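Local coordinates for protein lysine-sensitive aspartokinase 3 (PDB 2J0W) that phosphorylates L-aspartate with ATP to 4-phospho-L-aspartate, opening lysine biosynthesis, and is allosterically inhibited by lysine, at residues 42-47 against 69-74; 143-148 against 164-169; 241-246 against 285-290. All blocks are in the same frame, centred on the assembly; numbering follows the deposited sequence.

Contact 1: 42-47 against 69-74; sequences AGITNL and NIQFAI. With ASP (aspartic acid), chain B.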
loop_
_atom_site.group_PDB
_atom_site.type_symbol
_atom_site.label_atom_id
_atom_site.label_comp_id
_atom_site.label_asym_id
_atom_site.label_seq_id
_atom_site.Cartn_x
_atom_site.Cartn_y
_atom_site.Cartn_z
ATOM N N ALA A 42 -27.569 -10.201 26.919
ATOM C CA ALA A 42 -26.318 -10.940 26.807
ATOM C C ALA A 42 -26.575 -12.400 26.478
ATOM O O ALA A 42 -27.466 -13.013 27.063
ATOM C CB ALA A 42 -25.547 -10.837 28.105
ATOM N N GLY A 43 -25.808 -12.942 25.530
ATOM C CA GLY A 43 -25.947 -14.341 25.143
ATOM C C GLY A 43 -27.021 -14.694 24.119
ATOM O O GLY A 43 -26.868 -15.659 23.368
ATOM N N ILE A 44 -28.108 -13.930 24.080
ATOM C CA ILE A 44 -29.186 -14.214 23.145
ATOM C C ILE A 44 -28.731 -14.310 21.691
ATOM O O ILE A 44 -28.948 -15.328 21.036
ATOM C CB ILE A 44 -30.329 -13.164 23.258
ATOM C CG1 ILE A 44 -31.065 -13.352 24.583
ATOM C CG2 ILE A 44 -31.342 -13.342 22.133
ATOM C CD1 ILE A 44 -31.673 -14.754 24.747
ATOM N N THR A 45 -28.085 -13.267 21.186
ATOM C CA THR A 45 -27.654 -13.279 19.794
ATOM C C THR A 45 -26.780 -14.471 19.433
ATOM O O THR A 45 -26.971 -15.061 18.368
ATOM C CB THR A 45 -26.950 -11.953 19.414
ATOM O OG1 THR A 45 -27.900 -10.882 19.499
ATOM C CG2 THR A 45 -26.411 -12.011 17.978
ATOM N N ASN A 46 -25.830 -14.835 20.297
ATOM C CA ASN A 46 -24.973 -15.991 20.003
ATOM C C ASN A 46 -25.826 -17.269 19.972
ATOM O O ASN A 46 -25.645 -18.136 19.116
ATOM C CB ASN A 46 -23.864 -16.180 21.047
ATOM C CG ASN A 46 -22.889 -15.007 21.110
ATOM O OD1 ASN A 46 -22.595 -14.349 20.106
ATOM N ND2 ASN A 46 -22.365 -14.760 22.302
ATOM N N LEU A 47 -26.753 -17.393 20.910
ATOM C CA LEU A 47 -27.593 -18.581 20.921
ATOM C C LEU A 47 -28.360 -18.627 19.602
ATOM O O LEU A 47 -28.323 -19.635 18.880
ATOM C CB LEU A 47 -28.550 -18.546 22.118
ATOM C CG LEU A 47 -27.838 -18.906 23.433
ATOM C CD1 LEU A 47 -28.744 -18.666 24.645
ATOM C CD2 LEU A 47 -27.401 -20.369 23.361
ATOM N N ASN A 69 -35.065 -19.492 29.119
ATOM C CA ASN A 69 -34.727 -19.176 30.498
ATOM C C ASN A 69 -34.464 -17.677 30.641
ATOM O O ASN A 69 -35.210 -16.975 31.323
ATOM C CB ASN A 69 -33.505 -19.972 30.959
ATOM C CG ASN A 69 -33.813 -21.455 31.190
ATOM O OD1 ASN A 69 -32.896 -22.264 31.351
ATOM N ND2 ASN A 69 -35.100 -21.813 31.213
ATOM N N ILE A 70 -33.417 -17.193 29.980
ATOM C CA ILE A 70 -33.037 -15.779 30.032
ATOM C C ILE A 70 -34.222 -14.806 29.978
ATOM O O ILE A 70 -34.246 -13.802 30.695
ATOM C CB ILE A 70 -32.034 -15.440 28.885
ATOM C CG1 ILE A 70 -30.670 -16.053 29.203
ATOM C CG2 ILE A 70 -31.908 -13.934 28.705
ATOM C CD1 ILE A 70 -29.692 -15.979 28.058
ATOM N N GLN A 71 -35.201 -15.115 29.136
ATOM C CA GLN A 71 -36.381 -14.272 28.983
ATOM C C GLN A 71 -37.317 -14.370 30.174
ATOM O O GLN A 71 -37.948 -13.383 30.553
ATOM C CB GLN A 71 -37.157 -14.654 27.718
ATOM C CG GLN A 71 -36.342 -14.568 26.459
ATOM C CD GLN A 71 -35.602 -13.263 26.353
ATOM O OE1 GLN A 71 -36.173 -12.198 26.558
ATOM N NE2 GLN A 71 -34.319 -13.333 26.029
ATOM N N PHE A 72 -37.433 -15.557 30.756
ATOM C CA PHE A 72 -38.323 -15.706 31.895
ATOM C C PHE A 72 -37.699 -15.194 33.189
ATOM O O PHE A 72 -38.409 -14.804 34.110
ATOM C CB PHE A 72 -38.794 -17.159 32.018
ATOM C CG PHE A 72 -39.971 -17.479 31.128
ATOM C CD1 PHE A 72 -39.874 -17.330 29.747
ATOM C CD2 PHE A 72 -41.186 -17.886 31.670
ATOM C CE1 PHE A 72 -40.971 -17.576 28.919
ATOM C CE2 PHE A 72 -42.290 -18.135 30.846
ATOM C CZ PHE A 72 -42.177 -17.978 29.466
ATOM N N ALA A 73 -36.374 -15.163 33.252
ATOM C CA ALA A 73 -35.711 -14.655 34.445
ATOM C C ALA A 73 -36.233 -13.244 34.676
ATOM O O ALA A 73 -36.443 -12.818 35.816
ATOM C CB ALA A 73 -34.210 -14.622 34.238
ATOM N N ILE A 74 -36.444 -12.529 33.572
ATOM C CA ILE A 74 -36.937 -11.156 33.589
ATOM C C ILE A 74 -38.449 -11.104 33.747
ATOM O O ILE A 74 -38.978 -10.319 34.531
ATOM C CB ILE A 74 -36.604 -10.458 32.277
ATOM C CG1 ILE A 74 -35.091 -10.351 32.111
ATOM C CG2 ILE A 74 -37.296 -9.110 32.229
ATOM C CD1 ILE A 74 -34.682 -10.095 30.691
HETATM N N ASP B . -27.307 -7.938 19.228
HETATM C CA ASP B . -26.269 -7.858 18.204
HETATM C C ASP B . -25.077 -8.697 18.714
HETATM O O ASP B . -25.243 -9.401 19.741
HETATM C CB ASP B . -25.912 -6.363 17.937
HETATM C CG ASP B . -25.211 -5.593 19.078
HETATM O OD1 ASP B . -24.957 -6.213 20.157
HETATM O OD2 ASP B . -24.912 -4.356 18.903
HETATM O OXT ASP B . -23.961 -8.611 18.094
#
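Ile44, in the first turn of helix 44-51, faces Ile70 of helix 57-75 with 8.0 Å between their CA atoms. The two isoleucines slide past each other in opposite directions, their ends meeting where Ile44 CD1 lies 4.0 Å from Ile70 CD1. The same Ile70 methyl rests 3.8 Å from Ala42 O, and Leu47 CD1 borders it more loosely. Gln71 comes to Ile44 tip to tip: its chain is bent about CB-CG (chi2 -49°), which turns CD aside. Its amide NE2 ends 3.3 Å from Ile44 CD1, a polar group against a methyl. Gln71 also touches Met121 and Leu125 of helix 108-131. Gly43 is the N-cap of helix 44-51, and its carbonyl O accepts the first-turn bond from Leu47 N. In this amino acid kinase fold the start of that helix borders the substrate pocket. Thr45 takes the bound aspartate: the ligand N donates to Thr45 OG1 at 3.0 Å. Glu119, Arg198, Gly199 and Ser201 supply further bonds to the ligand. Asn46 OD1 accepts from Arg198 NH2, so a second-shell residue of the same helical turn helps to position a first-shell arginine.

Contact 2: 143-148 against 164-169; sequences RKVMRT and ELAALQ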
loop_
_atom_site.group_PDB
_atom_site.type_symbol
_atom_site.label_atom_id
_atom_site.label_comp_id
_atom_site.label_asym_id
_atom_site.label_seq_id
_atom_site.Cartn_x
_atom_site.Cartn_y
_atom_site.Cartn_z
ATOM N N ARG A 143 -37.768 -1.542 12.182
ATOM C CA ARG A 143 -37.900 -1.999 10.811
ATOM C C ARG A 143 -38.817 -1.114 9.973
ATOM O O ARG A 143 -38.677 -1.055 8.750
ATOM C CB ARG A 143 -38.351 -3.454 10.792
ATOM C CG ARG A 143 -37.289 -4.365 11.370
ATOM C CD ARG A 143 -37.740 -5.795 11.393
ATOM N NE ARG A 143 -38.845 -5.975 12.323
ATOM C CZ ARG A 143 -39.426 -7.144 12.574
ATOM N NH1 ARG A 143 -39.007 -8.255 11.967
ATOM N NH2 ARG A 143 -40.440 -7.195 13.421
ATOM N N LYS A 144 -39.735 -0.405 10.621
ATOM C CA LYS A 144 -40.626 0.493 9.885
ATOM C C LYS A 144 -39.821 1.675 9.358
ATOM O O LYS A 144 -40.226 2.337 8.404
ATOM C CB LYS A 144 -41.738 1.030 10.781
ATOM C CG LYS A 144 -42.658 -0.012 11.369
ATOM C CD LYS A 144 -43.663 0.660 12.296
ATOM C CE LYS A 144 -44.422 -0.349 13.144
ATOM N NZ LYS A 144 -45.131 0.337 14.263
ATOM N N VAL A 145 -38.672 1.934 9.975
ATOM C CA VAL A 145 -37.845 3.051 9.563
ATOM C C VAL A 145 -36.463 2.746 9.022
ATOM O O VAL A 145 -36.025 3.385 8.064
ATOM C CB VAL A 145 -37.707 4.043 10.705
ATOM C CG1 VAL A 145 -36.404 4.803 10.581
ATOM C CG2 VAL A 145 -38.896 5.005 10.674
ATOM N N MET A 146 -35.775 1.782 9.628
ATOM C CA MET A 146 -34.414 1.415 9.225
ATOM C C MET A 146 -34.336 0.636 7.917
ATOM O O MET A 146 -34.115 -0.576 7.934
ATOM C CB MET A 146 -33.776 0.586 10.346
ATOM C CG MET A 146 -32.322 0.230 10.142
ATOM S SD MET A 146 -31.298 1.703 10.073
ATOM C CE MET A 146 -31.334 2.185 11.752
ATOM N N ARG A 147 -34.512 1.319 6.785
ATOM C CA ARG A 147 -34.443 0.660 5.480
ATOM C C ARG A 147 -33.007 0.399 5.082
ATOM O O ARG A 147 -32.159 1.285 5.203
ATOM C CB ARG A 147 -35.070 1.518 4.398
ATOM C CG ARG A 147 -35.209 0.786 3.067
ATOM C CD ARG A 147 -36.653 0.404 2.860
ATOM N NE ARG A 147 -37.194 -0.203 4.073
ATOM C CZ ARG A 147 -38.475 -0.154 4.420
ATOM N NH1 ARG A 147 -39.348 0.477 3.639
ATOM N NH2 ARG A 147 -38.881 -0.725 5.547
ATOM N N THR A 148 -32.724 -0.808 4.592
ATOM C CA THR A 148 -31.365 -1.150 4.165
ATOM C C THR A 148 -31.425 -1.865 2.828
ATOM O O THR A 148 -32.492 -2.114 2.306
ATOM C CB THR A 148 -30.657 -2.093 5.183
ATOM O OG1 THR A 148 -31.200 -3.420 5.082
ATOM C CG2 THR A 148 -30.849 -1.579 6.608
ATOM N N GLU A 164 -36.914 10.195 5.609
ATOM C CA GLU A 164 -38.339 10.399 5.351
ATOM C C GLU A 164 -39.179 9.595 6.345
ATOM O O GLU A 164 -40.048 10.149 7.035
ATOM C CB GLU A 164 -38.687 9.966 3.925
ATOM C CG GLU A 164 -37.758 10.548 2.880
ATOM C CD GLU A 164 -37.750 9.746 1.598
ATOM O OE1 GLU A 164 -36.792 9.892 0.811
ATOM O OE2 GLU A 164 -38.703 8.966 1.374
ATOM N N LEU A 165 -38.914 8.292 6.417
ATOM C CA LEU A 165 -39.644 7.404 7.312
ATOM C C LEU A 165 -39.650 7.864 8.776
ATOM O O LEU A 165 -40.715 8.068 9.370
ATOM C CB LEU A 165 -39.067 5.994 7.210
ATOM C CG LEU A 165 -39.223 5.348 5.830
ATOM C CD1 LEU A 165 -38.455 4.037 5.773
ATOM C CD2 LEU A 165 -40.698 5.120 5.539
ATOM N N ALA A 166 -38.462 8.030 9.350
ATOM C CA ALA A 166 -38.321 8.449 10.740
ATOM C C ALA A 166 -39.147 9.683 11.097
ATOM O O ALA A 166 -39.661 9.791 12.209
ATOM C CB ALA A 166 -36.852 8.701 11.050
ATOM N N ALA A 167 -39.275 10.615 10.164
ATOM C CA ALA A 167 -40.041 11.830 10.419
ATOM C C ALA A 167 -41.528 11.598 10.203
ATOM O O ALA A 167 -42.359 12.357 10.695
ATOM C CB ALA A 167 -39.553 12.963 9.514
ATOM N N LEU A 168 -41.869 10.541 9.479
ATOM C CA LEU A 168 -43.271 10.261 9.213
ATOM C C LEU A 168 -43.899 9.239 10.158
ATOM O O LEU A 168 -45.122 9.192 10.291
ATOM C CB LEU A 168 -43.442 9.807 7.758
ATOM C CG LEU A 168 -42.861 10.773 6.713
ATOM C CD1 LEU A 168 -43.014 10.204 5.310
ATOM C CD2 LEU A 168 -43.560 12.118 6.827
ATOM N N GLN A 169 -43.080 8.435 10.828
ATOM C CA GLN A 169 -43.622 7.424 11.729
ATOM C C GLN A 169 -43.036 7.430 13.128
ATOM O O GLN A 169 -43.705 7.023 14.081
ATOM C CB GLN A 169 -43.418 6.027 11.147
ATOM C CG GLN A 169 -43.905 5.837 9.732
ATOM C CD GLN A 169 -44.362 4.408 9.477
ATOM O OE1 GLN A 169 -45.440 3.999 9.922
ATOM N NE2 GLN A 169 -43.538 3.637 8.773
#
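The guanidinium of Arg147 has Leu165 CD1 over one face, 4.2 Å above the plane and offset toward the rim; its NH1 is the nearest atom to that methyl. The group's NH2 is hydrogen-bonded to Ser187 OG, so the leucine adds apolar cover to a charge whose polar partner lies outside the two segments. The contact lays the irregular 143-148 loop, which follows strand 137-139 of the amino acid kinase domain, against helix 159-176. Within the loop an inverse gamma turn is centred on Met146, marked by a weak bond from Arg147 N to Val145 O.

Leu165 carries much of the helix side of the contact. Its CG stands anti to the carbonyl carbon (chi1 -64°), and the branch beyond it reaches the loop backbone: CD1 is 3.4 Å from Val145 O and also close to Lys144 O. Its CB meets Val145 CG2 at 3.6 Å. Both valine methyls meet Ala166: CG2 lies 3.3 Å from Ala166 N and CG1 4.0 Å from Ala166 CB. Val145 also touches Leu162, one turn earlier in the helix, whereas Met146 turns from residues 164-169 to Thr204 and Leu207 of helix 200-211.

The helix widens to a pi-type turn at 166-169, and Leu165 O accepts from both Leu168 N and Gln169 N. Gln169 points toward the loop with its chain extended beyond CG, and Gln169 NE2 lies 3.6 Å from Lys144 O and 3.8 Å from Lys144 CB.

Contact 3: 241-246 against 285-290; sequences DEIAFA and GGTLVC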
loop_
_atom_site.group_PDB
_atom_site.type_symbol
_atom_site.label_atom_id
_atom_site.label_comp_id
_atom_site.label_asym_id
_atom_site.label_seq_id
_atom_site.Cartn_x
_atom_site.Cartn_y
_atom_site.Cartn_z
ATOM N N ASP A 241 -10.716 10.479 28.908
ATOM C CA ASP A 241 -11.861 11.360 29.147
ATOM C C ASP A 241 -12.473 12.041 27.925
ATOM O O ASP A 241 -13.686 12.256 27.876
ATOM C CB ASP A 241 -11.501 12.410 30.202
ATOM C CG ASP A 241 -11.083 11.782 31.526
ATOM O OD1 ASP A 241 -11.854 10.945 32.058
ATOM O OD2 ASP A 241 -9.995 12.131 32.032
ATOM N N GLU A 242 -11.660 12.396 26.937
ATOM C CA GLU A 242 -12.223 13.047 25.758
ATOM C C GLU A 242 -11.347 12.821 24.534
ATOM O O GLU A 242 -10.122 12.863 24.629
ATOM C CB GLU A 242 -12.404 14.552 26.010
ATOM C CG GLU A 242 -13.206 15.268 24.926
ATOM C CD GLU A 242 -13.328 16.764 25.167
ATOM O OE1 GLU A 242 -12.283 17.442 25.233
ATOM O OE2 GLU A 242 -14.469 17.256 25.288
ATOM N N ILE A 243 -11.985 12.576 23.388
ATOM C CA ILE A 243 -11.283 12.321 22.121
ATOM C C ILE A 243 -12.116 12.824 20.943
ATOM O O ILE A 243 -13.299 13.131 21.105
ATOM C CB ILE A 243 -11.042 10.814 21.905
ATOM C CG1 ILE A 243 -10.103 10.615 20.716
ATOM C CG2 ILE A 243 -12.368 10.105 21.634
ATOM C CD1 ILE A 243 -9.635 9.204 20.522
ATOM N N ALA A 244 -11.498 12.883 19.760
ATOM C CA ALA A 244 -12.163 13.369 18.538
ATOM C C ALA A 244 -12.527 12.262 17.555
ATOM O O ALA A 244 -11.917 11.176 17.542
ATOM C CB ALA A 244 -11.294 14.408 17.830
ATOM N N PHE A 245 -13.521 12.571 16.721
ATOM C CA PHE A 245 -14.051 11.661 15.703
ATOM C C PHE A 245 -13.055 10.779 14.954
ATOM O O PHE A 245 -13.048 9.558 15.138
ATOM C CB PHE A 245 -14.889 12.451 14.695
ATOM C CG PHE A 245 -16.197 12.929 15.250
ATOM C CD1 PHE A 245 -16.907 12.143 16.162
ATOM C CD2 PHE A 245 -16.750 14.133 14.826
ATOM C CE1 PHE A 245 -18.135 12.543 16.635
ATOM C CE2 PHE A 245 -17.992 14.551 15.298
ATOM C CZ PHE A 245 -18.688 13.755 16.204
ATOM N N ALA A 246 -12.220 11.379 14.113
ATOM C CA ALA A 246 -11.280 10.576 13.342
ATOM C C ALA A 246 -10.389 9.729 14.237
ATOM O O ALA A 246 -10.086 8.584 13.900
ATOM C CB ALA A 246 -10.442 11.462 12.428
ATOM N N GLY A 285 -17.662 7.776 35.293
ATOM C CA GLY A 285 -17.458 8.700 34.190
ATOM C C GLY A 285 -17.017 8.052 32.880
ATOM O O GLY A 285 -16.153 7.170 32.851
ATOM N N GLY A 286 -17.606 8.498 31.779
ATOM C CA GLY A 286 -17.242 7.933 30.496
ATOM C C GLY A 286 -16.462 8.885 29.615
ATOM O O GLY A 286 -16.049 9.964 30.045
ATOM N N THR A 287 -16.264 8.473 28.368
ATOM C CA THR A 287 -15.535 9.260 27.386
ATOM C C THR A 287 -16.497 9.937 26.438
ATOM O O THR A 287 -17.476 9.336 26.004
ATOM C CB THR A 287 -14.627 8.382 26.522
ATOM O OG1 THR A 287 -13.727 7.645 27.357
ATOM C CG2 THR A 287 -13.842 9.245 25.545
ATOM N N LEU A 288 -16.211 11.187 26.110
ATOM C CA LEU A 288 -17.046 11.907 25.169
ATOM C C LEU A 288 -16.282 12.051 23.858
ATOM O O LEU A 288 -15.113 12.445 23.832
ATOM C CB LEU A 288 -17.424 13.277 25.710
ATOM C CG LEU A 288 -18.238 14.087 24.696
ATOM C CD1 LEU A 288 -19.515 14.631 25.333
ATOM C CD2 LEU A 288 -17.367 15.209 24.153
ATOM N N VAL A 289 -16.953 11.708 22.769
ATOM C CA VAL A 289 -16.362 11.777 21.444
ATOM C C VAL A 289 -16.965 12.974 20.742
ATOM O O VAL A 289 -18.179 13.061 20.599
ATOM C CB VAL A 289 -16.680 10.492 20.648
ATOM C CG1 VAL A 289 -16.107 10.587 19.248
ATOM C CG2 VAL A 289 -16.110 9.280 21.385
ATOM N N CYS A 290 -16.123 13.900 20.307
ATOM C CA CYS A 290 -16.616 15.097 19.628
ATOM C C CYS A 290 -15.783 15.530 18.427
ATOM O O CYS A 290 -14.785 14.902 18.072
ATOM C CB CYS A 290 -16.699 16.253 20.615
ATOM S SG CYS A 290 -15.159 16.495 21.513
#
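Four backbone hydrogen bonds join Asp241, Ile243 and Phe245 to Leu288 and Cys290 in a parallel pairing, with Glu242, Ile243 and Ala244 beside Leu288, Val289 and Cys290; the axes of strands 242-244 and 287-290 approach to 4.8 Å, their directions 24° apart. Leu288 N gives to Asp241 O from 39° above the carbonyl plane, whereas the bond from Ile243 N to Leu288 O runs nearly along the C=O axis. Cys290 N binds Ile243 O in the carbonyl plane at 3.0 Å. The last bond, from Phe245 N to Cys290 O, is more bent and extends the pairing into the first residue of helix 245-253. CA-H...O contacts run between these bonds, including Ala244 CA to Cys290 O at 3.1 Å.

Among apolar contacts, Ile243 and Val289 lie side by side on one face, their CG2 methyls 3.8 Å apart. The ring of Phe245 crosses Val289 obliquely, CD1 being 3.5 Å from Val289 CG1, and Cys290 C lies 3.8 Å above the ring centre. An alanine in place of Phe245 would probably leave Val289 CG1 and the Cys290 carbonyl without their aromatic cover, opening a gap beside helix 264-270.

The face of Glu242 and Cys290 is mixed. The glutamate is extended beside Leu288, with OE2 3.7 Å from Leu288 CD2 and near Cys290 SG.

Thr287 OG1 is bonded to Ile240 O and Ile226 N, tying the start of strand 287-290 to strand 239-244 and to the edge strand 226-227. Strand 287-290 is flanked by strand 239-244 and the antiparallel strand 274-278, while Ala248 and Met251 of helix 245-253 pack on Ile243, and Ala267 and Val268 of helix 264-270 on Phe245.

The three contacts lie in succession along the chain without touching. Contact 1 stands nearest the aspartate, holding Thr45 of its pocket; its Ala42 side chain is about 4 Å from that of Gly11 of the ATP site and about 8 Å from the bound ADP. Contact 3 approaches the same ADP, the side chain of Thr287 being about 7 Å from it and about 6 Å from that of Tyr227. Contact 2 is away from the annotated sites, its centre about 28 Å from that of contact 1 and about 29 Å from that of contact 3. Contacts 1 and 3 have centres about 31 Å apart, and their nearest atoms are about 21 Å apart.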